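Local atomic coordinates of anastral spindle 2, SAS 4 (Drosophila melanogaster, PDB entry 4BY2), a protein that probably acts as a tubulin-binding adaptor in centriole assembly, and is represented here by the TCP domain of SAS-4 fused to a proline-rich motif of Ana2. Residues R67-A72 with D77-N82; L13-P18 with D103-N108; L85-A90 with R96-N101. All coordinates share one frame; numbering follows the deposited sequence.

Contact 1 (R67-A72 with D77-N82); sequences REITNA and DIWYPN
Arg67 and Trp79 lie side by side on one face of a beta hairpin in the SAS-4 part of the fusion, their side chains pointing the same way. The guanidinium stands nearly upright on the indole, the two planes 84° apart, with NH2 over one face near the rim. Arg67 CZ sits 4.9 Å from the centroid of the five-membered ring of Trp79, a cation-pi contact. A bend at chi3 (87°) carries the group over the indole. Ile69 follows on the same face: its CG2 comes to the edge of the Trp79 ring, 4.1 Å from NE1, and also packs 3.7 Å from CB of Asp77. Asn71 then crosses Asp77 at about a right angle, amide and carboxylate planes 75° apart; an alanine here takes the amide away, and the Asp77 carboxylate would probably be freer to turn. On the opposite face, CG of Glu68 runs alongside CG1 of Ile78 at 3.7 Å, while the carboxylate of Glu68 forms a salt bridge with Lys76. In the backbone, Arg67 pairs with Trp79 and Ile69 with Asp77, each through two hydrogen bonds, among them Trp79 N to Arg67 O at 2.8 Å. These bonds set the antiparallel register, and mostly exposed side chains add cation-pi and methylene contacts, the latter over a buried Ile78.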
ATOM      1  N   ARG A  67     -28.315  14.817   5.516  1.00 82.43           N
ATOM      2  CA  ARG A  67     -28.298  16.123   4.853  1.00 82.10           C
ATOM      3  C   ARG A  67     -27.429  16.119   3.580  1.00 85.97           C
ATOM      4  O   ARG A  67     -26.201  16.183   3.669  1.00 85.41           O
ATOM      5  CB  ARG A  67     -27.863  17.220   5.845  1.00 81.88           C
ATOM      6  CG  ARG A  67     -28.288  18.624   5.445  1.00 91.24           C
ATOM      7  CD  ARG A  67     -28.072  19.619   6.568  1.00 99.48           C
ATOM      8  NE  ARG A  67     -26.724  20.188   6.562  1.00105.97           N
ATOM      9  CZ  ARG A  67     -26.326  21.184   7.347  1.00119.89           C
ATOM     10  NH1 ARG A  67     -27.170  21.737   8.213  1.00107.71           N
ATOM     11  NH2 ARG A  67     -25.083  21.640   7.273  1.00106.05           N
ATOM     12  N   GLU A  68     -28.080  16.045   2.402  1.00 82.62           N
ATOM     13  CA  GLU A  68     -27.427  16.039   1.089  1.00 82.41           C
ATOM     14  C   GLU A  68     -27.467  17.450   0.469  1.00 86.12           C
ATOM     15  O   GLU A  68     -28.395  17.774  -0.279  1.00 86.02           O
ATOM     16  CB  GLU A  68     -28.083  14.987   0.165  1.00 83.81           C
ATOM     17  CG  GLU A  68     -27.312  14.699  -1.118  1.00 95.01           C
ATOM     18  CD  GLU A  68     -27.970  13.743  -2.098  1.00116.70           C
ATOM     19  OE1 GLU A  68     -28.478  12.684  -1.662  1.00111.66           O
ATOM     20  OE2 GLU A  68     -27.953  14.046  -3.313  1.00109.88           O
ATOM     21  N   ILE A  69     -26.473  18.295   0.804  1.00 82.17           N
ATOM     22  CA  ILE A  69     -26.403  19.661   0.275  1.00 81.89           C
ATOM     23  C   ILE A  69     -25.709  19.669  -1.101  1.00 85.38           C
ATOM     24  O   ILE A  69     -24.580  19.198  -1.233  1.00 84.92           O
ATOM     25  CB  ILE A  69     -25.824  20.709   1.288  1.00 85.01           C
ATOM     26  CG1 ILE A  69     -25.720  22.122   0.663  1.00 85.47           C
ATOM     27  CG2 ILE A  69     -24.503  20.275   1.932  1.00 85.85           C
ATOM     28  CD1 ILE A  69     -25.804  23.281   1.654  1.00 94.36           C
ATOM     29  N   THR A  70     -26.422  20.182  -2.122  1.00 81.62           N
ATOM     30  CA  THR A  70     -25.952  20.309  -3.504  1.00 81.11           C
ATOM     31  C   THR A  70     -25.573  21.779  -3.746  1.00 84.96           C
ATOM     32  O   THR A  70     -26.442  22.651  -3.694  1.00 84.50           O
ATOM     33  CB  THR A  70     -27.023  19.785  -4.489  1.00 86.87           C
ATOM     34  OG1 THR A  70     -27.442  18.480  -4.087  1.00 86.22           O
ATOM     35  CG2 THR A  70     -26.532  19.745  -5.933  1.00 84.91           C
ATOM     36  N   ASN A  71     -24.274  22.048  -3.988  1.00 81.62           N
ATOM     37  CA  ASN A  71     -23.737  23.394  -4.235  1.00 81.41           C
ATOM     38  C   ASN A  71     -24.158  23.962  -5.602  1.00 84.84           C
ATOM     39  O   ASN A  71     -24.693  23.229  -6.442  1.00 84.21           O
ATOM     40  CB  ASN A  71     -22.207  23.411  -4.084  1.00 82.08           C
ATOM     41  CG  ASN A  71     -21.712  23.107  -2.690  1.00102.28           C
ATOM     42  OD1 ASN A  71     -21.970  22.038  -2.126  1.00 95.67           O
ATOM     43  ND2 ASN A  71     -20.951  24.027  -2.121  1.00 93.46           N
ATOM     44  N   ALA A  72     -23.913  25.276  -5.810  1.00 81.17           N
ATOM     45  CA  ALA A  72     -24.238  26.016  -7.036  1.00 80.87           C
ATOM     46  C   ALA A  72     -23.575  25.439  -8.297  1.00 83.80           C
ATOM     47  O   ALA A  72     -24.231  25.342  -9.338  1.00 83.56           O
ATOM     48  CB  ALA A  72     -23.871  27.483  -6.872  1.00 81.66           C
ATOM     49  N   ASP A  77     -22.252  17.639  -1.039  1.00 70.72           N
ATOM     50  CA  ASP A  77     -21.699  17.380   0.289  1.00 70.26           C
ATOM     51  C   ASP A  77     -22.792  16.665   1.086  1.00 73.23           C
ATOM     52  O   ASP A  77     -23.888  17.204   1.242  1.00 72.76           O
ATOM     53  CB  ASP A  77     -21.261  18.684   0.990  1.00 72.16           C
ATOM     54  CG  ASP A  77     -20.275  19.556   0.229  1.00 83.37           C
ATOM     55  OD1 ASP A  77     -19.439  19.002  -0.520  1.00 89.88           O
ATOM     56  OD2 ASP A  77     -20.322  20.794   0.403  1.00 84.02           O
ATOM     57  N   ILE A  78     -22.527  15.423   1.517  1.00 69.16           N
ATOM     58  CA  ILE A  78     -23.497  14.621   2.263  1.00 68.70           C
ATOM     59  C   ILE A  78     -23.059  14.451   3.712  1.00 72.50           C
ATOM     60  O   ILE A  78     -21.991  13.897   3.977  1.00 71.89           O
ATOM     61  CB  ILE A  78     -23.848  13.259   1.587  1.00 71.60           C
ATOM     62  CG1 ILE A  78     -24.005  13.391   0.052  1.00 71.87           C
ATOM     63  CG2 ILE A  78     -25.102  12.641   2.230  1.00 72.27           C
ATOM     64  CD1 ILE A  78     -23.855  12.086  -0.735  1.00 79.24           C
ATOM     65  N   TRP A  79     -23.893  14.932   4.645  1.00 69.14           N
ATOM     66  CA  TRP A  79     -23.655  14.816   6.080  1.00 68.84           C
ATOM     67  C   TRP A  79     -24.446  13.623   6.598  1.00 71.69           C
ATOM     68  O   TRP A  79     -25.671  13.579   6.452  1.00 71.19           O
ATOM     69  CB  TRP A  79     -24.053  16.101   6.813  1.00 67.71           C
ATOM     70  CG  TRP A  79     -23.238  17.296   6.426  1.00 68.80           C
ATOM     71  CD1 TRP A  79     -23.485  18.158   5.397  1.00 71.72           C
ATOM     72  CD2 TRP A  79     -22.071  17.789   7.095  1.00 68.75           C
ATOM     73  NE1 TRP A  79     -22.537  19.155   5.379  1.00 71.23           N
ATOM     74  CE2 TRP A  79     -21.663  18.960   6.417  1.00 72.64           C
ATOM     75  CE3 TRP A  79     -21.327  17.357   8.206  1.00 70.12           C
ATOM     76  CZ2 TRP A  79     -20.535  19.694   6.801  1.00 71.99           C
ATOM     77  CZ3 TRP A  79     -20.211  18.086   8.589  1.00 71.66           C
ATOM     78  CH2 TRP A  79     -19.826  19.240   7.893  1.00 72.31           C
ATOM     79  N   TYR A  80     -23.733  12.632   7.148  1.00 67.57           N
ATOM     80  CA  TYR A  80     -24.325  11.404   7.676  1.00 66.94           C
ATOM     81  C   TYR A  80     -24.553  11.495   9.201  1.00 70.93           C
ATOM     82  O   TYR A  80     -23.854  12.274   9.860  1.00 70.47           O
ATOM     83  CB  TYR A  80     -23.475  10.184   7.269  1.00 67.54           C
ATOM     84  CG  TYR A  80     -23.560   9.871   5.790  1.00 68.27           C
ATOM     85  CD1 TYR A  80     -24.557   9.040   5.288  1.00 70.16           C
ATOM     86  CD2 TYR A  80     -22.646  10.411   4.888  1.00 68.55           C
ATOM     87  CE1 TYR A  80     -24.650   8.758   3.924  1.00 70.75           C
ATOM     88  CE2 TYR A  80     -22.725  10.133   3.523  1.00 69.17           C
ATOM     89  CZ  TYR A  80     -23.732   9.310   3.045  1.00 75.96           C
ATOM     90  OH  TYR A  80     -23.818   9.038   1.701  1.00 76.05           O
ATOM     91  N   PRO A  81     -25.542  10.756   9.777  1.00 67.54           N
ATOM     92  CA  PRO A  81     -25.801  10.868  11.231  1.00 67.26           C
ATOM     93  C   PRO A  81     -24.645  10.457  12.145  1.00 70.26           C
ATOM     94  O   PRO A  81     -24.482  11.045  13.215  1.00 69.77           O
ATOM     95  CB  PRO A  81     -27.032   9.979  11.448  1.00 69.06           C
ATOM     96  CG  PRO A  81     -27.636   9.802  10.094  1.00 73.48           C
ATOM     97  CD  PRO A  81     -26.487   9.811   9.145  1.00 68.99           C
ATOM     98  N   ASN A  82     -23.841   9.461  11.715  1.00 66.06           N
ATOM     99  CA  ASN A  82     -22.675   8.933  12.439  1.00 65.30           C
ATOM    100  C   ASN A  82     -21.525   9.943  12.603  1.00 67.89           C
ATOM    101  O   ASN A  82     -20.722   9.811  13.531  1.00 67.32           O
ATOM    102  CB  ASN A  82     -22.173   7.631  11.793  1.00 65.13           C
ATOM    103  CG  ASN A  82     -22.123   7.653  10.283  1.00 85.24           C
ATOM    104  OD1 ASN A  82     -21.646   8.607   9.662  1.00 78.66           O
ATOM    105  ND2 ASN A  82     -22.619   6.597   9.658  1.00 77.07           N
TER

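Contact 2 (L13-P18 with D103-N108); sequences LPRLAP and DIKETN
Arg15 of the Ana2 segment brings its flat guanidinium up to the Lys105 chain of the SAS-4 strand, and the two meet obliquely, Arg15 NH2 lying 4.3 Å from Lys105 CE. The Arg15 chain is extended beyond CB, which is how a residue in a loop reaches across to the strand. At the far end of Lys105, rotation about CD-CE (chi4 -76°) swings NZ aside, and NZ stands 5.6 Å from Arg15 NH2. These like charges are not in contact, and the approach is made by the methylene of the lysine; any mutual effect is likely to be mildly unfavourable. The second flat group, the Asp103 carboxylate, offers OD2 to the other segment: Pro14 CB lies 3.8 Å from Asp103 OD2. No direct hydrogen bond joins the two segments. A water takes that role, giving one hydrogen to Arg15 O at 2.7 Å and the other to Asp103 OD2 at 3.0 Å. The hydroxyl of Tyr116 ties the same two residues again, being hydrogen-bonded both to OD2 of Asp103 and to the backbone N of Arg15, while OD1 of Asp103 is held by the backbone N of Ala119. This buried carboxylate is therefore gripped through both oxygens. Pro14 is further packed by Phe100, Asn101 and Tyr116, and Arg15 and Pro18 lie on Tyr118. The arrangement is that of an extended proline-rich peptide lying along the ends of antiparallel strands: in this engineered fusion, the Ana2 motif on the TCP domain of SAS-4, held by aromatic side chains, a carboxylate and a bridging water.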
ATOM      1  N   LEU A  13     -18.297   2.655   7.197  1.00 78.09           N
ATOM      2  CA  LEU A  13     -17.551   2.243   8.385  1.00 76.53           C
ATOM      3  C   LEU A  13     -16.041   2.283   8.106  1.00 76.60           C
ATOM      4  O   LEU A  13     -15.615   1.859   7.024  1.00 75.97           O
ATOM      5  CB  LEU A  13     -17.971   0.841   8.845  1.00 76.69           C
ATOM      6  CG  LEU A  13     -19.124   0.784   9.844  1.00 81.70           C
ATOM      7  CD1 LEU A  13     -19.764  -0.588   9.852  1.00 81.94           C
ATOM      8  CD2 LEU A  13     -18.665   1.169  11.253  1.00 84.45           C
ATOM      9  N   PRO A  14     -15.210   2.787   9.052  1.00 70.13           N
ATOM     10  CA  PRO A  14     -13.762   2.852   8.794  1.00 68.82           C
ATOM     11  C   PRO A  14     -13.072   1.493   8.748  1.00 69.48           C
ATOM     12  O   PRO A  14     -13.514   0.546   9.401  1.00 68.76           O
ATOM     13  CB  PRO A  14     -13.226   3.721   9.941  1.00 70.70           C
ATOM     14  CG  PRO A  14     -14.433   4.327  10.595  1.00 75.40           C
ATOM     15  CD  PRO A  14     -15.533   3.345  10.378  1.00 71.23           C
ATOM     16  N   ARG A  15     -11.990   1.409   7.959  1.00 63.97           N
ATOM     17  CA  ARG A  15     -11.170   0.205   7.789  1.00 62.55           C
ATOM     18  C   ARG A  15     -10.296  -0.017   9.026  1.00 64.38           C
ATOM     19  O   ARG A  15     -10.000   0.936   9.753  1.00 63.20           O
ATOM     20  CB  ARG A  15     -10.254   0.351   6.561  1.00 61.35           C
ATOM     21  CG  ARG A  15     -10.950   0.321   5.211  1.00 69.14           C
ATOM     22  CD  ARG A  15      -9.941   0.618   4.119  1.00 76.04           C
ATOM     23  NE  ARG A  15     -10.512   0.526   2.775  1.00 81.01           N
ATOM     24  CZ  ARG A  15      -9.825   0.727   1.655  1.00 90.00           C
ATOM     25  NH1 ARG A  15      -8.534   1.038   1.705  1.00 71.88           N
ATOM     26  NH2 ARG A  15     -10.421   0.619   0.476  1.00 75.69           N
ATOM     27  N   LEU A  16      -9.859  -1.269   9.246  1.00 60.38           N
ATOM     28  CA  LEU A  16      -8.961  -1.612  10.350  1.00 59.90           C
ATOM     29  C   LEU A  16      -7.527  -1.289   9.924  1.00 62.09           C
ATOM     30  O   LEU A  16      -7.073  -1.769   8.879  1.00 61.37           O
ATOM     31  CB  LEU A  16      -9.105  -3.093  10.756  1.00 60.08           C
ATOM     32  CG  LEU A  16     -10.394  -3.463  11.500  1.00 65.02           C
ATOM     33  CD1 LEU A  16     -10.801  -4.899  11.211  1.00 65.08           C
ATOM     34  CD2 LEU A  16     -10.263  -3.219  12.999  1.00 67.65           C
ATOM     35  N   ALA A  17      -6.842  -0.427  10.708  1.00 57.72           N
ATOM     36  CA  ALA A  17      -5.477   0.046  10.451  1.00 57.05           C
ATOM     37  C   ALA A  17      -4.438  -1.073  10.372  1.00 60.13           C
ATOM     38  O   ALA A  17      -4.349  -1.883  11.297  1.00 59.61           O
ATOM     39  CB  ALA A  17      -5.063   1.083  11.485  1.00 57.79           C
ATOM     40  N   PRO A  18      -3.649  -1.139   9.273  1.00 56.43           N
ATOM     41  CA  PRO A  18      -2.646  -2.207   9.156  1.00 56.13           C
ATOM     42  C   PRO A  18      -1.383  -1.973   9.984  1.00 58.99           C
ATOM     43  O   PRO A  18      -1.128  -0.871  10.475  1.00 57.83           O
ATOM     44  CB  PRO A  18      -2.344  -2.234   7.658  1.00 57.92           C
ATOM     45  CG  PRO A  18      -2.556  -0.840   7.225  1.00 62.06           C
ATOM     46  CD  PRO A  18      -3.645  -0.270   8.078  1.00 57.60           C
ATOM     47  N   ASP A 103     -10.436   9.653   9.536  1.00 52.12           N
ATOM     48  CA  ASP A 103      -9.990   8.858   8.382  1.00 51.18           C
ATOM     49  C   ASP A 103     -10.551   9.442   7.091  1.00 54.38           C
ATOM     50  O   ASP A 103     -11.682   9.933   7.082  1.00 53.71           O
ATOM     51  CB  ASP A 103     -10.436   7.387   8.509  1.00 52.58           C
ATOM     52  CG  ASP A 103      -9.553   6.477   9.346  1.00 58.60           C
ATOM     53  OD1 ASP A 103      -8.629   6.992  10.022  1.00 59.20           O
ATOM     54  OD2 ASP A 103      -9.793   5.253   9.337  1.00 61.63           O
ATOM     55  N   ILE A 104      -9.764   9.384   6.002  1.00 51.01           N
ATOM     56  CA  ILE A 104     -10.158   9.913   4.688  1.00 50.80           C
ATOM     57  C   ILE A 104     -10.117   8.806   3.626  1.00 54.76           C
ATOM     58  O   ILE A 104      -9.137   8.069   3.553  1.00 54.19           O
ATOM     59  CB  ILE A 104      -9.292  11.145   4.262  1.00 53.79           C
ATOM     60  CG1 ILE A 104      -9.143  12.188   5.398  1.00 54.03           C
ATOM     61  CG2 ILE A 104      -9.839  11.797   2.980  1.00 55.11           C
ATOM     62  CD1 ILE A 104      -7.932  13.164   5.264  1.00 59.60           C
ATOM     63  N   LYS A 105     -11.166   8.716   2.791  1.00 51.78           N
ATOM     64  CA  LYS A 105     -11.247   7.764   1.682  1.00 51.71           C
ATOM     65  C   LYS A 105     -11.488   8.522   0.362  1.00 56.56           C
ATOM     66  O   LYS A 105     -12.609   8.967   0.102  1.00 56.38           O
ATOM     67  CB  LYS A 105     -12.325   6.697   1.938  1.00 53.80           C
ATOM     68  CG  LYS A 105     -12.317   5.557   0.924  1.00 65.40           C
ATOM     69  CD  LYS A 105     -13.304   4.466   1.301  1.00 75.58           C
ATOM     70  CE  LYS A 105     -13.594   3.528   0.157  1.00 87.78           C
ATOM     71  NZ  LYS A 105     -14.505   4.142  -0.847  1.00 98.51           N
ATOM     72  N   GLU A 106     -10.424   8.684  -0.452  1.00 53.34           N
ATOM     73  CA  GLU A 106     -10.461   9.377  -1.748  1.00 53.13           C
ATOM     74  C   GLU A 106     -10.683   8.399  -2.903  1.00 56.38           C
ATOM     75  O   GLU A 106      -9.926   7.443  -3.045  1.00 56.14           O
ATOM     76  CB  GLU A 106      -9.171  10.185  -1.978  1.00 54.60           C
ATOM     77  CG  GLU A 106      -9.117  11.506  -1.224  1.00 66.78           C
ATOM     78  CD  GLU A 106      -7.806  12.272  -1.291  1.00 91.39           C
ATOM     79  OE1 GLU A 106      -6.983  11.990  -2.194  1.00 88.98           O
ATOM     80  OE2 GLU A 106      -7.610  13.174  -0.445  1.00 85.83           O
ATOM     81  N   THR A 107     -11.722   8.639  -3.721  1.00 52.77           N
ATOM     82  CA  THR A 107     -12.059   7.809  -4.884  1.00 52.38           C
ATOM     83  C   THR A 107     -11.945   8.651  -6.156  1.00 56.26           C
ATOM     84  O   THR A 107     -12.781   9.521  -6.399  1.00 55.64           O
ATOM     85  CB  THR A 107     -13.433   7.127  -4.715  1.00 59.32           C
ATOM     86  OG1 THR A 107     -13.487   6.468  -3.450  1.00 60.13           O
ATOM     87  CG2 THR A 107     -13.736   6.124  -5.827  1.00 56.14           C
ATOM     88  N   ASN A 108     -10.882   8.403  -6.944  1.00 53.18           N
ATOM     89  CA  ASN A 108     -10.598   9.088  -8.204  1.00 52.93           C
ATOM     90  C   ASN A 108     -10.949   8.132  -9.348  1.00 56.73           C
ATOM     91  O   ASN A 108     -10.216   7.173  -9.591  1.00 56.21           O
ATOM     92  CB  ASN A 108      -9.122   9.505  -8.275  1.00 55.73           C
ATOM     93  CG  ASN A 108      -8.593  10.177  -7.030  1.00 86.04           C
ATOM     94  OD1 ASN A 108      -8.227   9.521  -6.044  1.00 79.65           O
ATOM     95  ND2 ASN A 108      -8.512  11.498  -7.060  1.00 80.36           N
TER
HETATM   96  O   HOH W   1      -8.525   2.945  10.845  1.00 56.86           O

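Contact 3 (L85-A90 with R96-N101); sequences LKKISA and RMLYFN
Lys86 rises beside Met97 on one face of the hairpin formed by strands 85-88 and 94-98 of the TCP domain, and the two side chains cross at a slant. Its CB begins the contact 3.8 Å from the Met97 sulfur, SD. One bond further, CG lies 4.1 Å from the Met97 methyl, CE, and just as far from SD. The chain then runs on extended until it bends at chi4 (81°), which turns the ammonium to the Met97 methyl and puts Lys86 NZ 3.5 Å from Met97 CE. Met97 is itself bent at chi2 and chi3, and its CG rests over one face of the Tyr99 ring, 3.6 Å above the plane. Tyr80 and Leu95 also touch Lys86. On the other face, that of Leu85, Lys87, Arg96 and Leu98, Lys87 CB packs against Arg96 CG at 3.8 Å, and the lysine's CD meets CD1 of Leu98, so the aliphatic stems of the two basic residues do the touching while their charged ends part. Leu85 and Leu98 meet through their CB atoms. Two backbone hydrogen bonds bind each of the pairs Leu85-Leu98 and Lys87-Arg96; Lys87 N to Arg96 O is 2.8 Å long and almost straight (178°). Lys87 also touches Asp77, whereas Arg96 has a long, weak ion pair with Glu106. The hairpin is thus held by backbone hydrogen bonds, and its basic side chains contribute methylenes to apolar packing; Asp77 and Glu106 nearby may offset some of the charge of Lys87 and Arg96.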
ATOM      1  N   LEU A  85     -18.747  12.777   6.409  1.00 60.27           N
ATOM      2  CA  LEU A  85     -18.975  13.819   5.416  1.00 59.59           C
ATOM      3  C   LEU A  85     -18.459  13.339   4.052  1.00 62.72           C
ATOM      4  O   LEU A  85     -17.249  13.255   3.840  1.00 62.53           O
ATOM      5  CB  LEU A  85     -18.334  15.158   5.853  1.00 59.63           C
ATOM      6  CG  LEU A  85     -18.351  16.334   4.851  1.00 64.57           C
ATOM      7  CD1 LEU A  85     -19.773  16.720   4.432  1.00 64.60           C
ATOM      8  CD2 LEU A  85     -17.617  17.537   5.412  1.00 67.04           C
ATOM      9  N   LYS A  86     -19.386  12.985   3.148  1.00 58.44           N
ATOM     10  CA  LYS A  86     -19.056  12.516   1.805  1.00 57.90           C
ATOM     11  C   LYS A  86     -19.120  13.696   0.831  1.00 61.80           C
ATOM     12  O   LYS A  86     -20.187  14.279   0.640  1.00 61.51           O
ATOM     13  CB  LYS A  86     -20.008  11.387   1.373  1.00 59.90           C
ATOM     14  CG  LYS A  86     -19.532  10.596   0.159  1.00 71.77           C
ATOM     15  CD  LYS A  86     -20.672   9.794  -0.449  1.00 81.84           C
ATOM     16  CE  LYS A  86     -20.191   8.693  -1.362  1.00 93.85           C
ATOM     17  NZ  LYS A  86     -19.774   7.484  -0.600  1.00104.55           N
ATOM     18  N   LYS A  87     -17.974  14.057   0.234  1.00 57.79           N
ATOM     19  CA  LYS A  87     -17.894  15.152  -0.734  1.00 57.20           C
ATOM     20  C   LYS A  87     -17.736  14.582  -2.142  1.00 60.91           C
ATOM     21  O   LYS A  87     -16.818  13.801  -2.386  1.00 60.73           O
ATOM     22  CB  LYS A  87     -16.746  16.117  -0.392  1.00 59.19           C
ATOM     23  CG  LYS A  87     -17.010  16.983   0.833  1.00 71.90           C
ATOM     24  CD  LYS A  87     -15.892  17.992   1.079  1.00 82.78           C
ATOM     25  CE  LYS A  87     -16.158  19.336   0.437  1.00 96.52           C
ATOM     26  NZ  LYS A  87     -15.093  20.323   0.757  1.00107.17           N
ATOM     27  N   ILE A  88     -18.656  14.939  -3.050  1.00 57.13           N
ATOM     28  CA  ILE A  88     -18.648  14.494  -4.446  1.00 56.76           C
ATOM     29  C   ILE A  88     -18.404  15.703  -5.345  1.00 61.55           C
ATOM     30  O   ILE A  88     -19.046  16.741  -5.159  1.00 61.39           O
ATOM     31  CB  ILE A  88     -19.961  13.748  -4.837  1.00 59.54           C
ATOM     32  CG1 ILE A  88     -20.337  12.656  -3.806  1.00 59.76           C
ATOM     33  CG2 ILE A  88     -19.869  13.168  -6.263  1.00 60.11           C
ATOM     34  CD1 ILE A  88     -21.785  12.175  -3.856  1.00 65.19           C
ATOM     35  N   SER A  89     -17.484  15.567  -6.322  1.00 58.46           N
ATOM     36  CA  SER A  89     -17.175  16.611  -7.308  1.00 58.19           C
ATOM     37  C   SER A  89     -18.364  16.773  -8.269  1.00 61.80           C
ATOM     38  O   SER A  89     -19.108  15.811  -8.481  1.00 60.85           O
ATOM     39  CB  SER A  89     -15.914  16.250  -8.091  1.00 61.39           C
ATOM     40  OG  SER A  89     -16.054  15.009  -8.764  1.00 68.67           O
ATOM     41  N   ALA A  90     -18.537  17.982  -8.849  1.00 58.91           N
ATOM     42  CA  ALA A  90     -19.617  18.323  -9.788  1.00 59.19           C
ATOM     43  C   ALA A  90     -19.806  17.287 -10.913  1.00 64.79           C
ATOM     44  O   ALA A  90     -20.940  16.982 -11.287  1.00 64.19           O
ATOM     45  CB  ALA A  90     -19.378  19.707 -10.374  1.00 59.85           C
ATOM     46  N   ARG A  96     -14.667  11.971  -1.801  1.00 60.79           N
ATOM     47  CA  ARG A  96     -13.889  11.897  -0.562  1.00 60.47           C
ATOM     48  C   ARG A  96     -14.797  11.774   0.671  1.00 63.79           C
ATOM     49  O   ARG A  96     -15.670  12.614   0.901  1.00 63.40           O
ATOM     50  CB  ARG A  96     -12.821  13.007  -0.416  1.00 60.74           C
ATOM     51  CG  ARG A  96     -13.306  14.448  -0.292  1.00 74.14           C
ATOM     52  CD  ARG A  96     -12.137  15.403  -0.106  1.00 87.82           C
ATOM     53  NE  ARG A  96     -11.401  15.151   1.138  1.00 98.93           N
ATOM     54  CZ  ARG A  96     -10.170  15.589   1.388  1.00113.62           C
ATOM     55  NH1 ARG A  96      -9.512  16.303   0.483  1.00102.60           N
ATOM     56  NH2 ARG A  96      -9.585  15.310   2.545  1.00 99.47           N
ATOM     57  N   MET A  97     -14.618  10.675   1.425  1.00 59.72           N
ATOM     58  CA  MET A  97     -15.375  10.375   2.636  1.00 58.97           C
ATOM     59  C   MET A  97     -14.540  10.759   3.851  1.00 62.21           C
ATOM     60  O   MET A  97     -13.495  10.156   4.096  1.00 61.75           O
ATOM     61  CB  MET A  97     -15.778   8.886   2.674  1.00 61.17           C
ATOM     62  CG  MET A  97     -16.621   8.497   3.889  1.00 64.77           C
ATOM     63  SD  MET A  97     -18.382   8.913   3.771  1.00 68.76           S
ATOM     64  CE  MET A  97     -18.977   7.534   2.820  1.00 65.33           C
ATOM     65  N   LEU A  98     -14.991  11.784   4.589  1.00 58.64           N
ATOM     66  CA  LEU A  98     -14.340  12.271   5.805  1.00 58.30           C
ATOM     67  C   LEU A  98     -15.032  11.602   6.998  1.00 61.44           C
ATOM     68  O   LEU A  98     -16.089  12.062   7.442  1.00 61.61           O
ATOM     69  CB  LEU A  98     -14.414  13.810   5.902  1.00 58.39           C
ATOM     70  CG  LEU A  98     -13.560  14.601   4.911  1.00 63.60           C
ATOM     71  CD1 LEU A  98     -14.404  15.149   3.763  1.00 63.72           C
ATOM     72  CD2 LEU A  98     -12.847  15.746   5.608  1.00 66.88           C
ATOM     73  N   TYR A  99     -14.464  10.479   7.473  1.00 56.65           N
ATOM     74  CA  TYR A  99     -15.006   9.691   8.584  1.00 55.90           C
ATOM     75  C   TYR A  99     -14.926  10.419   9.929  1.00 60.26           C
ATOM     76  O   TYR A  99     -14.139  11.357  10.083  1.00 59.65           O
ATOM     77  CB  TYR A  99     -14.309   8.320   8.682  1.00 56.38           C
ATOM     78  CG  TYR A  99     -14.528   7.406   7.496  1.00 57.14           C
ATOM     79  CD1 TYR A  99     -15.621   6.547   7.447  1.00 59.04           C
ATOM     80  CD2 TYR A  99     -13.605   7.348   6.456  1.00 57.50           C
ATOM     81  CE1 TYR A  99     -15.815   5.683   6.368  1.00 59.81           C
ATOM     82  CE2 TYR A  99     -13.786   6.487   5.375  1.00 58.19           C
ATOM     83  CZ  TYR A  99     -14.893   5.657   5.334  1.00 65.60           C
ATOM     84  OH  TYR A  99     -15.079   4.814   4.264  1.00 66.55           O
ATOM     85  N   PHE A 100     -15.744   9.967  10.905  1.00 57.47           N
ATOM     86  CA  PHE A 100     -15.818  10.492  12.274  1.00 57.42           C
ATOM     87  C   PHE A 100     -14.483  10.388  13.029  1.00 60.75           C
ATOM     88  O   PHE A 100     -14.157  11.282  13.815  1.00 60.16           O
ATOM     89  CB  PHE A 100     -16.952   9.810  13.066  1.00 59.41           C
ATOM     90  CG  PHE A 100     -16.954   8.295  13.047  1.00 61.27           C
ATOM     91  CD1 PHE A 100     -16.276   7.570  14.020  1.00 64.68           C
ATOM     92  CD2 PHE A 100     -17.678   7.596  12.087  1.00 63.61           C
ATOM     93  CE1 PHE A 100     -16.284   6.171  14.006  1.00 65.66           C
ATOM     94  CE2 PHE A 100     -17.687   6.198  12.073  1.00 66.65           C
ATOM     95  CZ  PHE A 100     -16.994   5.494  13.037  1.00 64.87           C
ATOM     96  N   ASN A 101     -13.704   9.313  12.764  1.00 56.78           N
ATOM     97  CA  ASN A 101     -12.400   9.045  13.382  1.00 56.12           C
ATOM     98  C   ASN A 101     -11.214   9.744  12.668  1.00 59.55           C
ATOM     99  O   ASN A 101     -10.061   9.353  12.875  1.00 59.45           O
ATOM    100  CB  ASN A 101     -12.172   7.525  13.510  1.00 55.14           C
ATOM    101  CG  ASN A 101     -12.068   6.761  12.204  1.00 69.24           C
ATOM    102  OD1 ASN A 101     -12.483   7.214  11.135  1.00 61.79           O
ATOM    103  ND2 ASN A 101     -11.529   5.556  12.272  1.00 57.83           N
TER

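Contacts 1 and 3 are successive hairpins near one end of the TCP domain, and both are surface contacts built on paired backbones. They are knitted together where strands 76-79 and 85-88 run side by side: Ile78 meets the backbone of Lys86, and Trp79 packs on Leu85. Contact 1 belongs to the outermost strand of this end and relies on exposed aromatic and charged groups; contact 3 lies one hairpin further in and packs lysine and arginine methylenes with leucine and methionine. Contact 2, nearer the chain's centre and partly buried, differs in kind: a peptide from the Ana2 part set against the start of strand 104-108, joined through water. It adjoins contact 3, since Pro14 packs on Asn101 and Lys105 lies beside Tyr99.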